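Local coordinates for putative iron-uptake ABC transport system,periplasmic iron-binding protein (Campylobacter jejuni, PDB 3E13) that binds ferric iron and probably delivers it, as a periplasmic solute-binding protein, to an ABC transporter for iron uptake, at residues A37-S45 with N63-L72; N157-L168 with E307-F317. All coordinates share one frame; numbering follows the deposited sequence.

Contact 1: residues A37-S45 with N63-L72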
loop_
_atom_site.group_PDB
_atom_site.type_symbol
_atom_site.label_atom_id
_atom_site.label_comp_id
_atom_site.label_asym_id
_atom_site.label_seq_id
_atom_site.Cartn_x
_atom_site.Cartn_y
_atom_site.Cartn_z
ATOM N N ALA A 37 -6.941 5.273 7.403
ATOM C CA ALA A 37 -7.691 5.809 6.278
ATOM C C ALA A 37 -9.191 5.898 6.504
ATOM O O ALA A 37 -9.805 6.832 6.045
ATOM C CB ALA A 37 -7.389 5.072 5.013
ATOM N N SER A 38 -9.740 4.857 7.111
ATOM C CA SER A 38 -11.168 4.805 7.361
ATOM C C SER A 38 -11.597 5.982 8.253
ATOM O O SER A 38 -12.624 6.588 7.997
ATOM C CB SER A 38 -11.544 3.481 8.012
ATOM O OG SER A 38 -10.861 3.265 9.218
ATOM N N GLU A 39 -10.753 6.331 9.215
ATOM C CA GLU A 39 -11.008 7.438 10.148
ATOM C C GLU A 39 -10.921 8.760 9.387
ATOM O O GLU A 39 -11.747 9.622 9.562
ATOM C CB GLU A 39 -10.043 7.407 11.325
ATOM C CG GLU A 39 -10.175 6.116 12.123
ATOM C CD GLU A 39 -9.577 6.100 13.517
ATOM O OE1 GLU A 39 -9.067 7.140 14.008
ATOM O OE2 GLU A 39 -9.607 4.987 14.121
ATOM N N LEU A 40 -9.909 8.905 8.515
ATOM C CA LEU A 40 -9.758 10.119 7.739
ATOM C C LEU A 40 -10.860 10.335 6.725
ATOM O O LEU A 40 -11.274 11.468 6.507
ATOM C CB LEU A 40 -8.396 10.122 7.023
ATOM C CG LEU A 40 -7.152 10.174 7.929
ATOM C CD1 LEU A 40 -5.892 10.056 7.106
ATOM C CD2 LEU A 40 -7.135 11.421 8.766
ATOM N N ILE A 41 -11.305 9.272 6.056
ATOM C CA ILE A 41 -12.390 9.396 5.090
ATOM C C ILE A 41 -13.700 9.784 5.800
ATOM O O ILE A 41 -14.401 10.638 5.325
ATOM C CB ILE A 41 -12.545 8.118 4.302
ATOM C CG1 ILE A 41 -11.317 7.955 3.402
ATOM C CG2 ILE A 41 -13.786 8.110 3.504
ATOM C CD1 ILE A 41 -11.201 6.605 2.771
ATOM N N LYS A 42 -13.948 9.174 6.934
ATOM C CA LYS A 42 -15.144 9.518 7.717
ATOM C C LYS A 42 -15.076 10.980 8.147
ATOM O O LYS A 42 -16.062 11.749 8.035
ATOM C CB LYS A 42 -15.243 8.605 8.923
ATOM C CG LYS A 42 -16.459 8.864 9.799
ATOM C CD LYS A 42 -16.842 7.624 10.636
ATOM C CE LYS A 42 -18.311 7.232 10.379
ATOM N NZ LYS A 42 -19.193 8.432 10.166
ATOM N N ARG A 43 -13.899 11.374 8.633
ATOM C CA ARG A 43 -13.682 12.749 9.036
ATOM C C ARG A 43 -13.863 13.733 7.884
ATOM O O ARG A 43 -14.498 14.786 8.020
ATOM C CB ARG A 43 -12.289 12.854 9.615
ATOM C CG ARG A 43 -11.868 14.146 10.094
ATOM C CD ARG A 43 -10.628 14.034 10.999
ATOM N NE ARG A 43 -10.140 15.350 11.320
ATOM C CZ ARG A 43 -9.050 15.608 12.013
ATOM N NH1 ARG A 43 -8.295 14.640 12.475
ATOM N NH2 ARG A 43 -8.730 16.852 12.230
ATOM N N LEU A 44 -13.250 13.451 6.728
ATOM C CA LEU A 44 -13.483 14.300 5.584
ATOM C C LEU A 44 -14.957 14.434 5.187
ATOM O O LEU A 44 -15.402 15.510 4.770
ATOM C CB LEU A 44 -12.665 13.809 4.392
ATOM C CG LEU A 44 -11.154 14.061 4.472
ATOM C CD1 LEU A 44 -10.420 13.201 3.422
ATOM C CD2 LEU A 44 -10.872 15.530 4.274
ATOM N N SER A 45 -15.697 13.334 5.258
ATOM C CA SER A 45 -17.134 13.345 4.953
ATOM C C SER A 45 -17.917 14.221 5.912
ATOM O O SER A 45 -18.740 15.009 5.438
ATOM C CB SER A 45 -17.736 11.933 4.894
ATOM O OG SER A 45 -17.223 11.215 3.776
ATOM N N ASN A 63 -8.599 3.425 -1.110
ATOM C CA ASN A 63 -8.892 4.563 -0.254
ATOM C C ASN A 63 -9.031 5.873 -1.046
ATOM O O ASN A 63 -9.842 6.702 -0.736
ATOM C CB ASN A 63 -7.837 4.762 0.809
ATOM C CG ASN A 63 -7.775 3.638 1.822
ATOM O OD1 ASN A 63 -6.725 3.360 2.416
ATOM N ND2 ASN A 63 -8.967 3.013 2.117
ATOM N N LEU A 64 -8.177 6.078 -2.047
ATOM C CA LEU A 64 -8.305 7.228 -2.913
ATOM C C LEU A 64 -9.592 7.174 -3.694
ATOM O O LEU A 64 -10.258 8.182 -3.822
ATOM C CB LEU A 64 -7.117 7.297 -3.907
ATOM C CG LEU A 64 -5.820 7.619 -3.181
ATOM C CD1 LEU A 64 -4.658 7.162 -4.069
ATOM C CD2 LEU A 64 -5.672 9.114 -2.828
ATOM N N THR A 65 -9.916 6.020 -4.284
ATOM C CA THR A 65 -11.158 5.927 -5.059
ATOM C C THR A 65 -12.395 6.068 -4.163
ATOM O O THR A 65 -13.427 6.618 -4.594
ATOM C CB THR A 65 -11.218 4.663 -5.895
ATOM O OG1 THR A 65 -11.177 3.537 -5.040
ATOM C CG2 THR A 65 -10.011 4.503 -6.695
ATOM N N GLU A 66 -12.330 5.545 -2.966
ATOM C CA GLU A 66 -13.454 5.712 -2.000
ATOM C C GLU A 66 -13.675 7.198 -1.763
ATOM O O GLU A 66 -14.816 7.682 -1.797
ATOM C CB GLU A 66 -13.174 5.057 -0.643
ATOM C CG GLU A 66 -13.270 3.552 -0.623
ATOM C CD GLU A 66 -12.874 2.924 0.689
ATOM O OE1 GLU A 66 -13.688 2.081 1.179
ATOM O OE2 GLU A 66 -11.785 3.233 1.268
ATOM N N ALA A 67 -12.591 7.922 -1.499
ATOM C CA ALA A 67 -12.681 9.347 -1.273
ATOM C C ALA A 67 -13.230 10.091 -2.488
ATOM O O ALA A 67 -14.099 10.956 -2.386
ATOM C CB ALA A 67 -11.332 9.887 -0.783
ATOM N N LYS A 68 -12.761 9.727 -3.672
ATOM C CA LYS A 68 -13.264 10.277 -4.883
ATOM C C LYS A 68 -14.770 10.064 -5.010
ATOM O O LYS A 68 -15.520 11.008 -5.294
ATOM C CB LYS A 68 -12.570 9.628 -6.094
ATOM C CG LYS A 68 -13.084 10.171 -7.411
ATOM C CD LYS A 68 -12.474 9.383 -8.587
ATOM C CE LYS A 68 -12.982 9.934 -9.885
ATOM N NZ LYS A 68 -12.638 9.103 -11.068
ATOM N N ASN A 69 -15.189 8.835 -4.755
ATOM C CA ASN A 69 -16.569 8.462 -4.987
ATOM C C ASN A 69 -17.488 8.960 -3.889
ATOM O O ASN A 69 -18.683 8.995 -4.114
ATOM C CB ASN A 69 -16.717 6.964 -5.177
ATOM C CG ASN A 69 -16.019 6.480 -6.448
ATOM O OD1 ASN A 69 -15.772 7.258 -7.376
ATOM N ND2 ASN A 69 -15.643 5.198 -6.448
ATOM N N LEU A 70 -16.931 9.347 -2.741
ATOM C CA LEU A 70 -17.690 10.064 -1.688
ATOM C C LEU A 70 -17.789 11.593 -1.959
ATOM O O LEU A 70 -18.312 12.373 -1.131
ATOM C CB LEU A 70 -17.057 9.781 -0.332
ATOM C CG LEU A 70 -17.355 8.394 0.212
ATOM C CD1 LEU A 70 -16.482 8.039 1.373
ATOM C CD2 LEU A 70 -18.861 8.325 0.644
ATOM N N GLY A 71 -17.220 12.046 -3.064
ATOM C CA GLY A 71 -17.309 13.438 -3.483
ATOM C C GLY A 71 -16.345 14.369 -2.752
ATOM O O GLY A 71 -16.574 15.582 -2.639
ATOM N N LEU A 72 -15.231 13.817 -2.242
ATOM C CA LEU A 72 -14.383 14.535 -1.304
ATOM C C LEU A 72 -13.166 15.175 -1.977
ATOM O O LEU A 72 -12.454 15.857 -1.303
ATOM C CB LEU A 72 -13.883 13.558 -0.231
ATOM C CG LEU A 72 -14.980 12.901 0.610
ATOM C CD1 LEU A 72 -14.388 11.888 1.514
ATOM C CD2 LEU A 72 -15.763 13.907 1.378
HETATM O O HOH W 1 -18.932 12.236 1.634
#

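Contact 2: residues N157-L168 with E307-F317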
loop_
_atom_site.group_PDB
_atom_site.type_symbol
_atom_site.label_atom_id
_atom_site.label_comp_id
_atom_site.label_asym_id
_atom_site.label_seq_id
_atom_site.Cartn_x
_atom_site.Cartn_y
_atom_site.Cartn_z
ATOM N N ASN A 157 -16.136 -13.199 -8.027
ATOM C CA ASN A 157 -16.516 -13.148 -6.620
ATOM C C ASN A 157 -16.679 -14.493 -5.902
ATOM O O ASN A 157 -16.613 -14.536 -4.683
ATOM C CB ASN A 157 -17.732 -12.211 -6.391
ATOM C CG ASN A 157 -19.013 -12.638 -7.117
ATOM O OD1 ASN A 157 -19.981 -11.840 -7.204
ATOM N ND2 ASN A 157 -19.032 -13.810 -7.654
ATOM N N LYS A 158 -16.821 -15.591 -6.637
ATOM C CA LYS A 158 -16.914 -16.886 -5.970
ATOM C C LYS A 158 -15.545 -17.389 -5.620
ATOM O O LYS A 158 -15.328 -17.907 -4.507
ATOM C CB LYS A 158 -17.742 -17.914 -6.793
ATOM C CG LYS A 158 -19.204 -17.494 -6.967
ATOM C CD LYS A 158 -20.010 -18.537 -7.700
ATOM C CE LYS A 158 -21.426 -18.151 -7.851
ATOM N NZ LYS A 158 -22.113 -17.918 -6.496
ATOM N N GLU A 159 -14.560 -17.217 -6.491
ATOM C CA GLU A 159 -13.200 -17.518 -6.082
ATOM C C GLU A 159 -12.783 -16.611 -4.924
ATOM O O GLU A 159 -12.205 -17.069 -3.996
ATOM C CB GLU A 159 -12.220 -17.301 -7.232
ATOM C CG GLU A 159 -10.736 -17.334 -6.887
ATOM C CD GLU A 159 -10.269 -18.616 -6.226
ATOM O OE1 GLU A 159 -9.313 -18.536 -5.401
ATOM O OE2 GLU A 159 -10.879 -19.680 -6.495
ATOM N N ALA A 160 -13.127 -15.329 -4.988
ATOM C CA ALA A 160 -12.826 -14.398 -3.884
ATOM C C ALA A 160 -13.367 -14.858 -2.543
ATOM O O ALA A 160 -12.645 -14.808 -1.545
ATOM C CB ALA A 160 -13.311 -12.975 -4.194
ATOM N N LYS A 161 -14.616 -15.321 -2.503
ATOM C CA LYS A 161 -15.217 -15.718 -1.235
ATOM C C LYS A 161 -14.548 -16.984 -0.764
ATOM O O LYS A 161 -14.246 -17.122 0.406
ATOM C CB LYS A 161 -16.716 -15.925 -1.372
ATOM C CG LYS A 161 -17.378 -16.218 -0.061
ATOM C CD LYS A 161 -18.879 -16.297 -0.230
ATOM C CE LYS A 161 -19.515 -16.790 1.054
ATOM N NZ LYS A 161 -20.998 -16.941 0.886
ATOM N N ALA A 162 -14.325 -17.942 -1.665
ATOM C CA ALA A 162 -13.650 -19.167 -1.281
ATOM C C ALA A 162 -12.226 -18.898 -0.738
ATOM O O ALA A 162 -11.791 -19.537 0.230
ATOM C CB ALA A 162 -13.618 -20.101 -2.420
ATOM N N TRP A 163 -11.530 -17.963 -1.379
ATOM C CA TRP A 163 -10.204 -17.545 -0.931
ATOM C C TRP A 163 -10.234 -16.947 0.456
ATOM O O TRP A 163 -9.462 -17.375 1.318
ATOM C CB TRP A 163 -9.609 -16.549 -1.907
ATOM C CG TRP A 163 -8.227 -16.137 -1.547
ATOM C CD1 TRP A 163 -7.053 -16.797 -1.845
ATOM C CD2 TRP A 163 -7.858 -14.955 -0.874
ATOM N NE1 TRP A 163 -5.979 -16.089 -1.373
ATOM C CE2 TRP A 163 -6.439 -14.948 -0.760
ATOM C CE3 TRP A 163 -8.579 -13.896 -0.290
ATOM C CZ2 TRP A 163 -5.751 -13.904 -0.139
ATOM C CZ3 TRP A 163 -7.886 -12.882 0.333
ATOM C CH2 TRP A 163 -6.499 -12.892 0.413
ATOM N N ALA A 164 -11.149 -16.027 0.682
ATOM C CA ALA A 164 -11.270 -15.350 1.973
ATOM C C ALA A 164 -11.562 -16.357 3.094
ATOM O O ALA A 164 -10.946 -16.308 4.148
ATOM C CB ALA A 164 -12.311 -14.253 1.909
ATOM N N LYS A 165 -12.474 -17.289 2.819
ATOM C CA LYS A 165 -12.839 -18.322 3.768
ATOM C C LYS A 165 -11.674 -19.228 4.120
ATOM O O LYS A 165 -11.423 -19.502 5.317
ATOM C CB LYS A 165 -14.053 -19.109 3.238
ATOM C CG LYS A 165 -14.494 -20.292 4.105
ATOM C CD LYS A 165 -15.761 -20.963 3.542
ATOM C CE LYS A 165 -16.175 -22.199 4.389
ATOM N NZ LYS A 165 -16.836 -23.259 3.584
ATOM N N GLY A 166 -10.912 -19.637 3.102
ATOM C CA GLY A 166 -9.795 -20.515 3.313
ATOM C C GLY A 166 -8.655 -19.833 4.048
ATOM O O GLY A 166 -8.028 -20.407 4.923
ATOM N N VAL A 167 -8.336 -18.599 3.663
ATOM C CA VAL A 167 -7.350 -17.806 4.375
ATOM C C VAL A 167 -7.713 -17.674 5.856
ATOM O O VAL A 167 -6.875 -17.934 6.736
ATOM C CB VAL A 167 -7.193 -16.435 3.717
ATOM C CG1 VAL A 167 -6.406 -15.488 4.611
ATOM C CG2 VAL A 167 -6.459 -16.613 2.359
ATOM N N LEU A 168 -8.969 -17.366 6.144
ATOM C CA LEU A 168 -9.433 -17.238 7.522
ATOM C C LEU A 168 -9.183 -18.546 8.256
ATOM O O LEU A 168 -8.655 -18.556 9.380
ATOM C CB LEU A 168 -10.899 -16.918 7.594
ATOM C CG LEU A 168 -11.460 -16.671 8.999
ATOM C CD1 LEU A 168 -10.689 -15.585 9.713
ATOM C CD2 LEU A 168 -12.942 -16.309 8.848
ATOM N N GLU A 307 -17.570 -4.774 -2.616
ATOM C CA GLU A 307 -17.847 -6.196 -2.560
ATOM C C GLU A 307 -16.782 -6.944 -1.744
ATOM O O GLU A 307 -17.078 -7.864 -1.010
ATOM C CB GLU A 307 -17.950 -6.769 -3.980
ATOM C CG GLU A 307 -18.368 -8.237 -3.956
ATOM C CD GLU A 307 -18.696 -8.782 -5.326
ATOM O OE1 GLU A 307 -18.070 -8.375 -6.319
ATOM O OE2 GLU A 307 -19.621 -9.626 -5.438
ATOM N N ALA A 308 -15.515 -6.519 -1.839
ATOM C CA ALA A 308 -14.466 -7.106 -1.015
ATOM C C ALA A 308 -14.784 -6.969 0.465
ATOM O O ALA A 308 -14.620 -7.922 1.208
ATOM C CB ALA A 308 -13.130 -6.415 -1.308
ATOM N N VAL A 309 -15.208 -5.793 0.899
ATOM C CA VAL A 309 -15.600 -5.576 2.285
ATOM C C VAL A 309 -16.689 -6.584 2.708
ATOM O O VAL A 309 -16.595 -7.242 3.734
ATOM C CB VAL A 309 -16.053 -4.104 2.514
ATOM C CG1 VAL A 309 -16.751 -3.941 3.889
ATOM C CG2 VAL A 309 -14.882 -3.178 2.362
ATOM N N LYS A 310 -17.705 -6.709 1.867
ATOM C CA LYS A 310 -18.840 -7.592 2.161
ATOM C C LYS A 310 -18.410 -9.048 2.226
ATOM O O LYS A 310 -18.861 -9.789 3.075
ATOM C CB LYS A 310 -19.944 -7.374 1.150
ATOM C CG LYS A 310 -20.742 -6.135 1.453
ATOM C CD LYS A 310 -21.569 -5.751 0.279
ATOM C CE LYS A 310 -22.529 -4.621 0.635
ATOM N NZ LYS A 310 -23.279 -4.117 -0.531
ATOM N N ILE A 311 -17.523 -9.461 1.329
ATOM C CA ILE A 311 -17.035 -10.815 1.381
ATOM C C ILE A 311 -16.249 -11.119 2.618
ATOM O O ILE A 311 -16.481 -12.163 3.251
ATOM C CB ILE A 311 -16.236 -11.135 0.112
ATOM C CG1 ILE A 311 -17.168 -11.172 -1.086
ATOM C CG2 ILE A 311 -15.422 -12.469 0.240
ATOM C CD1 ILE A 311 -16.430 -11.474 -2.435
ATOM N N TYR A 312 -15.326 -10.244 3.026
ATOM C CA TYR A 312 -14.597 -10.521 4.223
ATOM C C TYR A 312 -15.578 -10.592 5.423
ATOM O O TYR A 312 -15.390 -11.445 6.297
ATOM C CB TYR A 312 -13.586 -9.414 4.486
ATOM C CG TYR A 312 -12.232 -9.564 3.814
ATOM C CD1 TYR A 312 -11.611 -8.461 3.218
ATOM C CD2 TYR A 312 -11.519 -10.743 3.872
ATOM C CE1 TYR A 312 -10.323 -8.570 2.656
ATOM C CE2 TYR A 312 -10.228 -10.846 3.288
ATOM C CZ TYR A 312 -9.653 -9.770 2.704
ATOM O OH TYR A 312 -8.370 -9.883 2.187
ATOM N N ASP A 313 -16.550 -9.688 5.467
ATOM C CA ASP A 313 -17.518 -9.605 6.580
ATOM C C ASP A 313 -18.308 -10.934 6.617
ATOM O O ASP A 313 -18.526 -11.499 7.688
ATOM C CB ASP A 313 -18.506 -8.420 6.411
ATOM C CG ASP A 313 -17.939 -7.035 6.762
ATOM O OD1 ASP A 313 -16.768 -6.862 7.207
ATOM O OD2 ASP A 313 -18.650 -5.989 6.590
ATOM N N GLU A 314 -18.699 -11.436 5.440
ATOM C CA GLU A 314 -19.538 -12.637 5.272
ATOM C C GLU A 314 -18.881 -13.908 5.739
ATOM O O GLU A 314 -19.556 -14.745 6.341
ATOM C CB GLU A 314 -19.909 -12.875 3.800
ATOM C CG GLU A 314 -20.883 -11.906 3.185
ATOM C CD GLU A 314 -20.977 -12.027 1.664
ATOM O OE1 GLU A 314 -20.667 -13.107 1.082
ATOM O OE2 GLU A 314 -21.342 -11.016 1.026
ATOM N N VAL A 315 -17.574 -14.057 5.486
ATOM C CA VAL A 315 -16.871 -15.275 5.859
ATOM C C VAL A 315 -16.382 -15.285 7.323
ATOM O O VAL A 315 -15.913 -16.305 7.790
ATOM C CB VAL A 315 -15.703 -15.608 4.855
ATOM C CG1 VAL A 315 -16.219 -15.583 3.427
ATOM C CG2 VAL A 315 -14.482 -14.704 5.076
ATOM N N GLY A 316 -16.505 -14.173 8.035
ATOM C CA GLY A 316 -16.219 -14.140 9.455
ATOM C C GLY A 316 -14.966 -13.422 9.906
ATOM O O GLY A 316 -14.510 -13.638 11.025
ATOM N N PHE A 317 -14.357 -12.604 9.050
ATOM C CA PHE A 317 -13.329 -11.668 9.568
ATOM C C PHE A 317 -13.892 -10.537 10.423
ATOM O O PHE A 317 -15.122 -10.324 10.501
ATOM C CB PHE A 317 -12.586 -11.024 8.417
ATOM C CG PHE A 317 -11.557 -11.907 7.784
ATOM C CD1 PHE A 317 -10.230 -11.877 8.216
ATOM C CD2 PHE A 317 -11.892 -12.730 6.737
ATOM C CE1 PHE A 317 -9.268 -12.669 7.612
ATOM C CE2 PHE A 317 -10.899 -13.542 6.099
ATOM C CZ PHE A 317 -9.625 -13.517 6.522
#

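Contact 1: residues A37-S45 with N63-L72
The parallel strands 3-8, 29-34 and 55-58 of one lobe of a periplasmic-binding-protein fold back two helices, one with I41 in the crossover between 29-34 and 55-58, the other, which follows strand 55-58, with N63, E66 and, just after its end, L70 and L72. The two helices run nearly parallel, 13° apart with axes 10.6 Å from each other, and F56 of the strand touches both I41 and A67. Facing A37, the N63 amide sends ND2 to E66 OE2 (3.0 Å, N-H...O angle 154°); the carboxylate oxygen lies in the amide plane, so the amide is held in rotation while its OD1 rests against A37 CB. I41 works with both branches. CD1 reaches E66 OE2 at 3.7 Å, and CG2, anti to the backbone N, meets L70 CD1 at a tight 3.4 Å, the two side chains crossing nearly at right angles. At the far end the Schellman turn at G71 brings L72 N back to A67 O (3.1 Å) and lays the leucine against the first helix, its CD1 3.9 Å from L44 CB. Beside this apolar patch one water joins the two segments, 2.9 Å from S45 OG and donating to L70 O at 2.8 Å.

Contact 2: residues N157-L168 with E307-F317
Helix 157-168 and the C-terminal helix segment 307-315 cross at -44° with their axes 9.1 Å apart, running in broadly the same direction, and the backbones come closest where the CA atoms of K165 and V315 are 5.5 Å apart. Packing at the crossing is knobs-into-holes: I311 enters the hole formed by N157, A160, K161 and A164, and one turn later V315 enters that of K161, A164, K165 and L168. Small A160 and A164 let the knobs approach. I311 CG2, placed anti to the backbone N (CG1 at chi1 -68°), settles 3.6 Å from K161 CA, while CD1 reaches A160 CB. V315 splits its methyls, CG2 on A164 CB and CG1 alongside the aliphatic part of K161.

Beyond the helix a Schellman motif at G316 turns the chain, and F317 N returns to Y312 O at 3.2 Å. This swings the F317 ring in beside L168, whose CD1 sits over one face in a CH-pi contact, 3.9 Å from the centroid and 10° off the normal; Y312 CE2 lies over the opposite face, toward the rim. A164 O meets the ring edge at CE2 (3.4 Å). On the inner side Y312 OH, hydrogen-bonded to O of S144, the residue after the iron ligand Y143, touches the W163 edge at CZ3 (3.6 Å) in the indole plane, while W163 NE1 bonds to Y122 O. At the outer rim K161 NZ and E314 OE1 form only a long salt bridge of 3.9 Å. Cohesion therefore rests mainly on interlocking apolar side chains and on the L168 methyl over the F317 ring; the buried phenol and indole satisfy their polar atoms outside the pair of helices, and the surface charges probably add little.

In the fold
Contact 1 packs two helices of the lobe that carries H11, contact 2 two helices of the lobe that carries Y143, with their centres 23 Å apart and nearest atoms about 6 Å apart, not touching. They share no helix. Both are partly buried, but contact 1 has a buried amide at one end and an exposed leucine at the other, whereas the charges of contact 2 lie at its surface. In both a Schellman turn brings the residue after the glycine (L72, F317) into the interface. Contact 1 is local in sequence, nearly parallel and smaller, 361 Å² against 629 Å², with an amide-carboxylate bond inside one helix and a water bridging the two segments. Contact 2 joins distant parts of the chain through knobs, aromatic rings and small alanines.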